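Local atomic coordinates of 2-aminomuconic 6-semialdehyde dehydrogenase (Pseudomonas sp., PDB entry 7BZV), a protein that oxidises 2-aminomuconic 6-semialdehyde with NAD+ as cofactor, a step in the bacterial breakdown of 2-aminophenol, and needs its tetrameric assembly to bind that cofactor. Residues W153-P156 with L157-T161; K315-W318 with P319-D323; D381-R384 with V385-E388; E434-V438 with G439-V443. One frame throughout, in Å; residues are numbered along the deposited sequence.

Contact 1. Residues W153-P156 with L157-T161; sequences WNLP and LLLLT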
loop_
_atom_site.group_PDB
_atom_site.type_symbol
_atom_site.label_atom_id
_atom_site.label_comp_id
_atom_site.label_asym_id
_atom_site.label_seq_id
_atom_site.Cartn_x
_atom_site.Cartn_y
_atom_site.Cartn_z
ATOM N N TRP B 153 -14.623 -31.802 -2.244
ATOM C CA TRP B 153 -13.968 -33.050 -2.644
ATOM C C TRP B 153 -13.110 -32.913 -3.903
ATOM O O TRP B 153 -12.385 -33.856 -4.225
ATOM C CB TRP B 153 -14.992 -34.202 -2.896
ATOM C CG TRP B 153 -16.124 -33.819 -3.794
ATOM C CD1 TRP B 153 -17.389 -33.488 -3.405
ATOM C CD2 TRP B 153 -16.110 -33.715 -5.239
ATOM N NE1 TRP B 153 -18.141 -33.129 -4.507
ATOM C CE2 TRP B 153 -17.380 -33.273 -5.636
ATOM C CE3 TRP B 153 -15.153 -33.958 -6.222
ATOM C CZ2 TRP B 153 -17.716 -33.067 -6.972
ATOM C CZ3 TRP B 153 -15.493 -33.766 -7.551
ATOM C CH2 TRP B 153 -16.774 -33.321 -7.906
ATOM N N ASN B 154 -13.165 -31.793 -4.640
ATOM C CA ASN B 154 -12.517 -31.788 -5.958
ATOM C C ASN B 154 -11.032 -31.490 -5.870
ATOM O O ASN B 154 -10.244 -31.991 -6.676
ATOM C CB ASN B 154 -13.200 -30.800 -6.903
ATOM C CG ASN B 154 -13.048 -29.351 -6.480
ATOM O OD1 ASN B 154 -13.174 -28.996 -5.308
ATOM N ND2 ASN B 154 -12.793 -28.515 -7.441
ATOM N N LEU B 155 -10.652 -30.666 -4.908
ATOM C CA LEU B 155 -9.264 -30.339 -4.603
ATOM C C LEU B 155 -9.135 -30.414 -3.086
ATOM O O LEU B 155 -9.012 -29.390 -2.405
ATOM C CB LEU B 155 -8.898 -28.957 -5.142
ATOM C CG LEU B 155 -9.072 -28.724 -6.640
ATOM C CD1 LEU B 155 -9.114 -27.163 -6.828
ATOM C CD2 LEU B 155 -8.025 -29.352 -7.543
ATOM N N PRO B 156 -9.207 -31.630 -2.511
ATOM C CA PRO B 156 -9.320 -31.735 -1.044
ATOM C C PRO B 156 -8.207 -31.017 -0.284
ATOM O O PRO B 156 -8.486 -30.145 0.552
ATOM C CB PRO B 156 -9.293 -33.256 -0.786
ATOM C CG PRO B 156 -9.729 -33.885 -2.082
ATOM C CD PRO B 156 -9.209 -32.952 -3.172
ATOM N N LEU B 157 -6.944 -31.371 -0.521
ATOM C CA LEU B 157 -5.887 -30.736 0.259
ATOM C C LEU B 157 -5.719 -29.268 -0.121
ATOM O O LEU B 157 -5.570 -28.408 0.754
ATOM C CB LEU B 157 -4.552 -31.460 0.074
ATOM C CG LEU B 157 -3.404 -30.882 0.893
ATOM C CD1 LEU B 157 -3.605 -31.110 2.375
ATOM C CD2 LEU B 157 -2.090 -31.512 0.417
ATOM N N LEU B 158 -5.716 -28.976 -1.417
ATOM C CA LEU B 158 -5.406 -27.626 -1.884
ATOM C C LEU B 158 -6.391 -26.587 -1.326
ATOM O O LEU B 158 -5.980 -25.566 -0.758
ATOM C CB LEU B 158 -5.406 -27.631 -3.402
ATOM C CG LEU B 158 -4.944 -26.372 -4.151
ATOM C CD1 LEU B 158 -4.725 -26.782 -5.627
ATOM C CD2 LEU B 158 -5.931 -25.314 -4.081
ATOM N N LEU B 159 -7.693 -26.831 -1.473
ATOM C CA LEU B 159 -8.701 -25.885 -0.974
ATOM C C LEU B 159 -8.823 -25.911 0.545
ATOM O O LEU B 159 -9.162 -24.889 1.156
ATOM C CB LEU B 159 -10.065 -26.164 -1.607
ATOM C CG LEU B 159 -10.107 -25.739 -3.087
ATOM C CD1 LEU B 159 -11.433 -26.122 -3.763
ATOM C CD2 LEU B 159 -9.821 -24.244 -3.247
ATOM N N LEU B 160 -8.562 -27.051 1.180
ATOM C CA LEU B 160 -8.451 -27.058 2.634
ATOM C C LEU B 160 -7.348 -26.124 3.110
ATOM O O LEU B 160 -7.593 -25.253 3.963
ATOM C CB LEU B 160 -8.214 -28.483 3.131
ATOM C CG LEU B 160 -7.948 -28.641 4.629
ATOM C CD1 LEU B 160 -9.117 -28.075 5.434
ATOM C CD2 LEU B 160 -7.696 -30.113 5.015
ATOM N N THR B 161 -6.110 -26.301 2.618
ATOM C CA THR B 161 -5.048 -25.455 3.140
ATOM C C THR B 161 -5.196 -23.997 2.680
ATOM O O THR B 161 -4.654 -23.098 3.328
ATOM C CB THR B 161 -3.653 -25.991 2.770
ATOM O OG1 THR B 161 -3.468 -25.952 1.352
ATOM C CG2 THR B 161 -3.477 -27.423 3.284
#
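L157 follows P156 in the first turn of helix 156-169; its N-H goes to OE2 of E87, and its side chain packs on F83 of helix 80-91 and T185 of helix 184-196. A residue at the first position of a helix needs no N-H for the helical pattern, so proline, which has none, costs nothing there. L158 comes next and sets its CB 4.1 Å from CB of L155, while the rest of its side chain runs on toward I101 and R105 of helix 95-119. L159 carries most of the contact. Its N gives a nearly straight bond to O of L155, the N-cap residue (3.0 Å, 163°), and with CG beside its own backbone N (chi1 -73°) the side chain turns back along the loop. There CD1 of L159 lies 4.0 Å from CD1 of L155 and 3.7 Å from OD1 of N154, whose amide nitrogen is held by the carbonyl of Q285. At L160 the helical pattern is established: its N bonds to O of P156 at 3.2 Å, and its leucine side chain suits the apolar surface of A186 and L189 on helix 184-196. The whole is a helix N-terminus with a proline at its first position, entered from the Pro-Trp-Asn sequence of aldehyde dehydrogenases, in which the asparagine typically helps form the oxyanion hole; N154 probably does so here.

Contact 2. Residues K315-W318 with P319-D323; sequences KVDW and PHETD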
loop_
_atom_site.group_PDB
_atom_site.type_symbol
_atom_site.label_atom_id
_atom_site.label_comp_id
_atom_site.label_asym_id
_atom_site.label_seq_id
_atom_site.Cartn_x
_atom_site.Cartn_y
_atom_site.Cartn_z
ATOM N N LYS B 315 -4.845 -39.551 -22.432
ATOM C CA LYS B 315 -4.734 -40.869 -21.824
ATOM C C LYS B 315 -5.666 -40.941 -20.617
ATOM O O LYS B 315 -5.399 -40.338 -19.569
ATOM C CB LYS B 315 -3.289 -41.177 -21.437
ATOM C CG LYS B 315 -3.111 -42.553 -20.794
ATOM C CD LYS B 315 -1.656 -42.984 -20.757
ATOM C CE LYS B 315 -1.533 -44.497 -20.606
ATOM N NZ LYS B 315 -0.581 -44.864 -19.529
ATOM N N VAL B 316 -6.759 -41.682 -20.778
ATOM C CA VAL B 316 -7.722 -41.978 -19.718
ATOM C C VAL B 316 -7.436 -43.402 -19.246
ATOM O O VAL B 316 -7.841 -44.378 -19.887
ATOM C CB VAL B 316 -9.163 -41.840 -20.224
ATOM C CG1 VAL B 316 -10.162 -42.006 -19.072
ATOM C CG2 VAL B 316 -9.324 -40.522 -20.931
ATOM N N ASP B 317 -6.740 -43.559 -18.132
ATOM C CA ASP B 317 -6.205 -44.885 -17.811
ATOM C C ASP B 317 -5.867 -44.922 -16.333
ATOM O O ASP B 317 -6.167 -43.981 -15.596
ATOM C CB ASP B 317 -4.958 -45.189 -18.641
ATOM C CG ASP B 317 -4.843 -46.652 -19.032
ATOM O OD1 ASP B 317 -4.916 -47.560 -18.165
ATOM O OD2 ASP B 317 -4.669 -46.883 -20.236
ATOM N N TRP B 318 -5.189 -45.987 -15.913
ATOM C CA TRP B 318 -4.706 -46.149 -14.551
ATOM C C TRP B 318 -4.120 -44.856 -14.004
ATOM O O TRP B 318 -3.133 -44.349 -14.557
ATOM C CB TRP B 318 -3.622 -47.217 -14.497
ATOM C CG TRP B 318 -4.155 -48.596 -14.639
ATOM C CD1 TRP B 318 -3.956 -49.456 -15.682
ATOM C CD2 TRP B 318 -4.979 -49.279 -13.706
ATOM N NE1 TRP B 318 -4.620 -50.640 -15.452
ATOM C CE2 TRP B 318 -5.250 -50.557 -14.240
ATOM C CE3 TRP B 318 -5.521 -48.940 -12.467
ATOM C CZ2 TRP B 318 -6.035 -51.484 -13.576
ATOM C CZ3 TRP B 318 -6.296 -49.861 -11.812
ATOM C CH2 TRP B 318 -6.543 -51.126 -12.363
ATOM N N PRO B 319 -4.667 -44.304 -12.911
ATOM C CA PRO B 319 -4.158 -43.004 -12.424
ATOM C C PRO B 319 -2.735 -43.038 -11.918
ATOM O O PRO B 319 -2.055 -42.000 -11.932
ATOM C CB PRO B 319 -5.145 -42.644 -11.303
ATOM C CG PRO B 319 -6.452 -43.218 -11.763
ATOM C CD PRO B 319 -6.003 -44.598 -12.356
ATOM N N HIS B 320 -2.250 -44.195 -11.472
ATOM C CA HIS B 320 -0.895 -44.259 -10.946
ATOM C C HIS B 320 0.164 -44.252 -12.038
ATOM O O HIS B 320 1.339 -44.086 -11.716
ATOM C CB HIS B 320 -0.722 -45.494 -10.070
ATOM C CG HIS B 320 -0.950 -46.774 -10.801
ATOM N ND1 HIS B 320 -2.203 -47.323 -10.950
ATOM C CD2 HIS B 320 -0.096 -47.587 -11.466
ATOM C CE1 HIS B 320 -2.107 -48.439 -11.652
ATOM N NE2 HIS B 320 -0.840 -48.614 -11.989
ATOM N N GLU B 321 -0.205 -44.421 -13.307
ATOM C CA GLU B 321 0.783 -44.389 -14.383
ATOM C C GLU B 321 1.164 -42.954 -14.708
ATOM O O GLU B 321 0.303 -42.069 -14.783
ATOM C CB GLU B 321 0.253 -45.089 -15.634
ATOM C CG GLU B 321 0.311 -46.629 -15.484
ATOM C CD GLU B 321 -0.403 -47.400 -16.595
ATOM O OE1 GLU B 321 -0.489 -46.900 -17.734
ATOM O OE2 GLU B 321 -0.849 -48.532 -16.331
ATOM N N THR B 322 2.467 -42.726 -14.908
ATOM C CA THR B 322 2.972 -41.367 -14.913
ATOM C C THR B 322 2.447 -40.558 -16.084
ATOM O O THR B 322 2.494 -39.328 -16.028
ATOM C CB THR B 322 4.507 -41.327 -14.954
ATOM O OG1 THR B 322 4.960 -41.992 -16.141
ATOM C CG2 THR B 322 5.125 -41.961 -13.719
ATOM N N ASP B 323 1.978 -41.193 -17.158
ATOM C CA ASP B 323 1.487 -40.391 -18.271
ATOM C C ASP B 323 -0.031 -40.415 -18.414
ATOM O O ASP B 323 -0.560 -39.814 -19.353
ATOM C CB ASP B 323 2.163 -40.816 -19.570
ATOM C CG ASP B 323 2.008 -42.267 -19.851
ATOM O OD1 ASP B 323 1.598 -43.010 -18.939
ATOM O OD2 ASP B 323 2.319 -42.665 -20.986
#
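K315 reaches across to E321 and D323, and these charges form a salt-bridge network. Its NZ lies 2.7 Å from OE1 of E321, met nearly in line with that oxygen's C-O bond, and 2.9 Å from OD1 of D323, met from above the carboxylate plane. The lysine leaves with CG opposite its backbone N (chi1 -180°) and stays extended as far as CE, so the chain crosses D323 obliquely, with CD 3.6 Å from O of D323, before the last bond bends NZ between the two acids. With an alanine in place of K315, the two carboxylates would probably lose their shared cation and the acidic arm of the loop would be freer to move. D317 belongs to a different pairing: its OD1 accepts the backbone N-H of W318 and forms a salt bridge with R365, which probably eases its nearness to E321.

Among backbone bonds, N of E321 donates to O of W318 (3.2 Å), closing a type I beta turn, W318 to E321, within the long loop between helices 297-312 and 332-348. P319 suits the second position of this turn because its ring fixes phi near the value required.

Packing involves the flat groups. The imidazole of H320 lies alongside the indole of W318, neither stacked nor edge-on, the planes 47° apart and CE1 of H320 3.4 Å from CB of W318. On the glutamate, the oxygen not bound by lysine, OE2 of E321, approaches CD1 of W318 at 3.3 Å, while R365 makes a cation-pi contact with the indole.

Contact 3. Residues D381-R384 with V385-E388; sequences DDAR and VVRE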
loop_
_atom_site.group_PDB
_atom_site.type_symbol
_atom_site.label_atom_id
_atom_site.label_comp_id
_atom_site.label_asym_id
_atom_site.label_seq_id
_atom_site.Cartn_x
_atom_site.Cartn_y
_atom_site.Cartn_z
ATOM N N ASP B 381 -27.463 -20.620 -26.972
ATOM C CA ASP B 381 -26.961 -20.171 -25.680
ATOM C C ASP B 381 -27.955 -20.425 -24.557
ATOM O O ASP B 381 -27.594 -20.274 -23.380
ATOM C CB ASP B 381 -26.625 -18.677 -25.728
ATOM C CG ASP B 381 -25.417 -18.366 -26.575
ATOM O OD1 ASP B 381 -24.652 -19.283 -26.958
ATOM O OD2 ASP B 381 -25.223 -17.175 -26.839
ATOM N N ASP B 382 -29.197 -20.790 -24.885
ATOM C CA ASP B 382 -30.230 -20.946 -23.870
ATOM C C ASP B 382 -30.451 -22.393 -23.439
ATOM O O ASP B 382 -31.157 -22.620 -22.448
ATOM C CB ASP B 382 -31.570 -20.365 -24.367
ATOM C CG ASP B 382 -31.507 -18.862 -24.565
ATOM O OD1 ASP B 382 -31.110 -18.168 -23.606
ATOM O OD2 ASP B 382 -31.831 -18.374 -25.669
ATOM N N ALA B 383 -29.898 -23.368 -24.159
ATOM C CA ALA B 383 -30.117 -24.760 -23.795
ATOM C C ALA B 383 -29.596 -25.010 -22.388
ATOM O O ALA B 383 -28.643 -24.367 -21.935
ATOM C CB ALA B 383 -29.426 -25.697 -24.775
ATOM N N ARG B 384 -30.204 -25.985 -21.707
ATOM C CA ARG B 384 -29.905 -26.194 -20.293
ATOM C C ARG B 384 -28.464 -26.636 -20.079
ATOM O O ARG B 384 -27.789 -26.165 -19.148
ATOM C CB ARG B 384 -30.839 -27.242 -19.708
ATOM C CG ARG B 384 -32.287 -26.831 -19.590
ATOM C CD ARG B 384 -33.082 -27.905 -18.826
ATOM N NE ARG B 384 -32.486 -28.141 -17.512
ATOM C CZ ARG B 384 -32.545 -29.286 -16.839
ATOM N NH1 ARG B 384 -33.202 -30.329 -17.339
ATOM N NH2 ARG B 384 -31.951 -29.377 -15.653
ATOM N N VAL B 385 -27.983 -27.569 -20.901
ATOM C CA VAL B 385 -26.614 -28.053 -20.770
ATOM C C VAL B 385 -25.582 -26.993 -21.118
ATOM O O VAL B 385 -24.399 -27.175 -20.824
ATOM C CB VAL B 385 -26.346 -29.301 -21.647
ATOM C CG1 VAL B 385 -27.144 -30.481 -21.142
ATOM C CG2 VAL B 385 -26.669 -29.046 -23.104
ATOM N N VAL B 386 -25.988 -25.906 -21.767
ATOM C CA VAL B 386 -25.067 -24.812 -22.043
ATOM C C VAL B 386 -25.013 -23.838 -20.881
ATOM O O VAL B 386 -23.986 -23.159 -20.700
ATOM C CB VAL B 386 -25.462 -24.077 -23.335
ATOM C CG1 VAL B 386 -24.462 -22.982 -23.676
ATOM C CG2 VAL B 386 -25.567 -25.077 -24.489
ATOM N N ARG B 387 -26.063 -23.782 -20.057
ATOM C CA ARG B 387 -26.115 -22.805 -18.983
ATOM C C ARG B 387 -25.858 -23.384 -17.604
ATOM O O ARG B 387 -25.308 -22.681 -16.758
ATOM C CB ARG B 387 -27.476 -22.106 -18.985
ATOM C CG ARG B 387 -27.821 -21.457 -20.317
ATOM C CD ARG B 387 -29.035 -20.523 -20.196
ATOM N NE ARG B 387 -28.781 -19.336 -19.378
ATOM C CZ ARG B 387 -28.260 -18.201 -19.836
ATOM N NH1 ARG B 387 -27.901 -18.101 -21.104
ATOM N NH2 ARG B 387 -28.082 -17.166 -19.023
ATOM N N GLU B 388 -26.214 -24.642 -17.369
ATOM C CA GLU B 388 -26.173 -25.258 -16.048
ATOM C C GLU B 388 -24.834 -25.931 -15.804
ATOM O O GLU B 388 -24.306 -26.618 -16.684
ATOM C CB GLU B 388 -27.310 -26.278 -15.906
ATOM C CG GLU B 388 -28.659 -25.645 -16.142
ATOM C CD GLU B 388 -29.834 -26.581 -15.921
ATOM O OE1 GLU B 388 -29.665 -27.680 -15.344
ATOM O OE2 GLU B 388 -30.940 -26.193 -16.335
#
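R384 and E388 face each other across one turn of the short helix 384-387, an i to i+4 salt bridge, with A383 as N-cap. The guanidinium grips the carboxylate side-on: NE meets OE2 of E388 at 2.8 Å, almost straight (172°) and in the guanidinium plane, while NH2 reaches OE1 of E388 at 2.9 Å. The planes stand 47° apart; OE2 is met from above the carboxylate plane, while OE1 uses its syn lone pair and lies tilted from the guanidinium plane. The arginine turns there through its bend at chi3 (57°), and the glutamate extends beyond CG. A leucine in place of E388 would probably leave R384 without its opposite charge and the hydroxyl of Y341 without the acceptor at OE1.

R387 reaches back to D381: NH1 of R387 bonds to O of D381 (3.2 Å), which lies in the guanidinium plane, while NH1 stands above the carbonyl plane. NH1 is also salt-bridged to D412; D382 lies nearby as charge alone. V386 touches the small N-cap residue, its CG2 3.9 Å from CB of A383. O of R384 closes the turn, accepting N-H groups from both R387 and E388, the latter at 2.8 Å.

Contact 4. Residues E434-V438 with G439-V443; sequences ELMRV and GISWV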
loop_
_atom_site.group_PDB
_atom_site.type_symbol
_atom_site.label_atom_id
_atom_site.label_comp_id
_atom_site.label_asym_id
_atom_site.label_seq_id
_atom_site.Cartn_x
_atom_site.Cartn_y
_atom_site.Cartn_z
ATOM N N GLU B 434 -10.783 -7.684 -19.094
ATOM C CA GLU B 434 -11.263 -6.837 -17.999
ATOM C C GLU B 434 -12.779 -6.730 -17.960
ATOM O O GLU B 434 -13.336 -6.397 -16.911
ATOM C CB GLU B 434 -10.703 -5.409 -18.090
ATOM C CG GLU B 434 -9.258 -5.235 -17.682
ATOM C CD GLU B 434 -8.739 -3.828 -17.964
ATOM O OE1 GLU B 434 -7.591 -3.705 -18.505
ATOM O OE2 GLU B 434 -9.493 -2.868 -17.663
ATOM N N LEU B 435 -13.451 -6.913 -19.090
ATOM C CA LEU B 435 -14.897 -6.817 -19.150
ATOM C C LEU B 435 -15.582 -8.122 -18.789
ATOM O O LEU B 435 -16.809 -8.152 -18.733
ATOM C CB LEU B 435 -15.310 -6.367 -20.553
ATOM C CG LEU B 435 -15.006 -4.895 -20.872
ATOM C CD1 LEU B 435 -15.256 -4.619 -22.363
ATOM C CD2 LEU B 435 -15.815 -3.942 -19.971
ATOM N N MET B 436 -14.831 -9.206 -18.617
ATOM C CA MET B 436 -15.406 -10.458 -18.154
ATOM C C MET B 436 -15.929 -10.248 -16.743
ATOM O O MET B 436 -15.192 -9.757 -15.886
ATOM C CB MET B 436 -14.350 -11.579 -18.142
ATOM C CG MET B 436 -13.778 -11.914 -19.505
ATOM S SD MET B 436 -15.035 -12.669 -20.567
ATOM C CE MET B 436 -15.633 -11.286 -21.507
ATOM N N ARG B 437 -17.170 -10.652 -16.472
ATOM C CA ARG B 437 -17.751 -10.426 -15.139
ATOM C C ARG B 437 -17.417 -11.627 -14.261
ATOM O O ARG B 437 -18.240 -12.508 -13.991
ATOM C CB ARG B 437 -19.254 -10.190 -15.225
ATOM C CG ARG B 437 -19.775 -9.299 -14.052
ATOM C CD ARG B 437 -21.273 -9.330 -13.890
ATOM N NE ARG B 437 -21.759 -10.674 -13.593
ATOM C CZ ARG B 437 -22.194 -11.076 -12.402
ATOM N NH1 ARG B 437 -22.212 -10.236 -11.369
ATOM N NH2 ARG B 437 -22.613 -12.327 -12.248
ATOM N N VAL B 438 -16.159 -11.692 -13.837
ATOM C CA VAL B 438 -15.637 -12.874 -13.173
ATOM C C VAL B 438 -14.634 -12.420 -12.126
ATOM O O VAL B 438 -14.176 -11.271 -12.135
ATOM C CB VAL B 438 -14.975 -13.851 -14.173
ATOM C CG1 VAL B 438 -15.993 -14.310 -15.248
ATOM C CG2 VAL B 438 -13.761 -13.201 -14.774
ATOM N N GLY B 439 -14.270 -13.339 -11.230
ATOM C CA GLY B 439 -13.230 -13.040 -10.266
ATOM C C GLY B 439 -11.832 -13.177 -10.826
ATOM O O GLY B 439 -10.913 -12.473 -10.379
ATOM N N ILE B 440 -11.632 -14.073 -11.783
ATOM C CA ILE B 440 -10.294 -14.256 -12.347
ATOM C C ILE B 440 -10.409 -14.436 -13.852
ATOM O O ILE B 440 -11.149 -15.301 -14.324
ATOM C CB ILE B 440 -9.554 -15.432 -11.689
ATOM C CG1 ILE B 440 -8.216 -15.675 -12.384
ATOM C CG2 ILE B 440 -10.357 -16.726 -11.760
ATOM C CD1 ILE B 440 -7.185 -14.753 -12.067
ATOM N N SER B 441 -9.706 -13.603 -14.598
ATOM C CA SER B 441 -9.816 -13.541 -16.050
ATOM C C SER B 441 -8.406 -13.755 -16.600
ATOM O O SER B 441 -7.574 -12.857 -16.547
ATOM C CB SER B 441 -10.419 -12.212 -16.464
ATOM O OG SER B 441 -10.876 -12.211 -17.805
ATOM N N TRP B 442 -8.148 -14.947 -17.130
ATOM C CA TRP B 442 -6.821 -15.336 -17.602
ATOM C C TRP B 442 -6.683 -15.016 -19.077
ATOM O O TRP B 442 -7.619 -15.207 -19.854
ATOM C CB TRP B 442 -6.586 -16.842 -17.408
ATOM C CG TRP B 442 -6.307 -17.249 -16.027
ATOM C CD1 TRP B 442 -5.208 -16.944 -15.293
ATOM C CD2 TRP B 442 -7.118 -18.099 -15.210
ATOM N NE1 TRP B 442 -5.284 -17.546 -14.067
ATOM C CE2 TRP B 442 -6.461 -18.241 -13.982
ATOM C CE3 TRP B 442 -8.339 -18.736 -15.397
ATOM C CZ2 TRP B 442 -7.002 -18.984 -12.928
ATOM C CZ3 TRP B 442 -8.856 -19.509 -14.374
ATOM C CH2 TRP B 442 -8.202 -19.606 -13.151
ATOM N N VAL B 443 -5.489 -14.587 -19.471
ATOM C CA VAL B 443 -5.179 -14.347 -20.870
ATOM C C VAL B 443 -3.993 -15.226 -21.284
ATOM O O VAL B 443 -2.912 -15.131 -20.700
ATOM C CB VAL B 443 -4.862 -12.884 -21.163
ATOM C CG1 VAL B 443 -4.520 -12.779 -22.656
ATOM C CG2 VAL B 443 -6.024 -11.937 -20.808
#
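The end of helix 426-435 and the strand it leads to, 440-443, are the last two pieces of a beta-alpha-beta unit that starts at strand 418-422, and this contact is the bend that joins them. M436 and S441 meet across it: CG of M436 lies 3.4 Å from OG of S441, and CB of M436 is 3.5 Å from the same oxygen. That hydroxyl is not left to the methionine, for it bonds to O of S433, so a small polar residue at the second position of the strand is tied to the preceding helix. The methionine bends at both chi2 and chi3, which carries its sulfur end away from the serine, among I407 and A410 of helix 403-411 and A419 and I421 of the neighbouring strand; a long, flexible apolar chain suits so varied a surrounding. V438 supplies the other touch. With CG1 anti to the carbonyl carbon (chi1 -59°), CG2 is left between the backbone N and the carbonyl carbon, facing the strand, 3.4 Å from O of I440 and 3.9 Å from CB of S441. A branched, compact side chain thus lies on the inner side of the bend. Between the two, R437 centres an inverse gamma turn, in which N of V438 makes a weak bond to O of M436 (3.0 Å). Beyond the bend, strand 440-443 pairs in parallel with a strand of the second subunit, and V438 O accepts from T479 of that subunit. It is a helix-to-strand connection of a beta-alpha-beta crossover whose edge strand continues the sheet across a subunit interface.

Overall arrangement
Contacts 1 to 4 follow one another along the chain, none touching another. Contact 1 is the most central, its centre about 6 Å from that of the chain, in the loop after strand 134-150 of the eight-stranded sheet and the start of helix 156-169. The other three belong to the region of the seven-stranded sheet: contact 2 in the loop before helix 332-348, contact 3 on the short helix packed against that helix and leading to strand 394-400, contact 4 at edge strand 440-443. Centres of contacts 2 and 4 are about 33 Å apart, those of 3 and 4 about 21 Å. Only contact 4 touches other subunits, linking this part of the fold to the tetramer required for NAD+ binding.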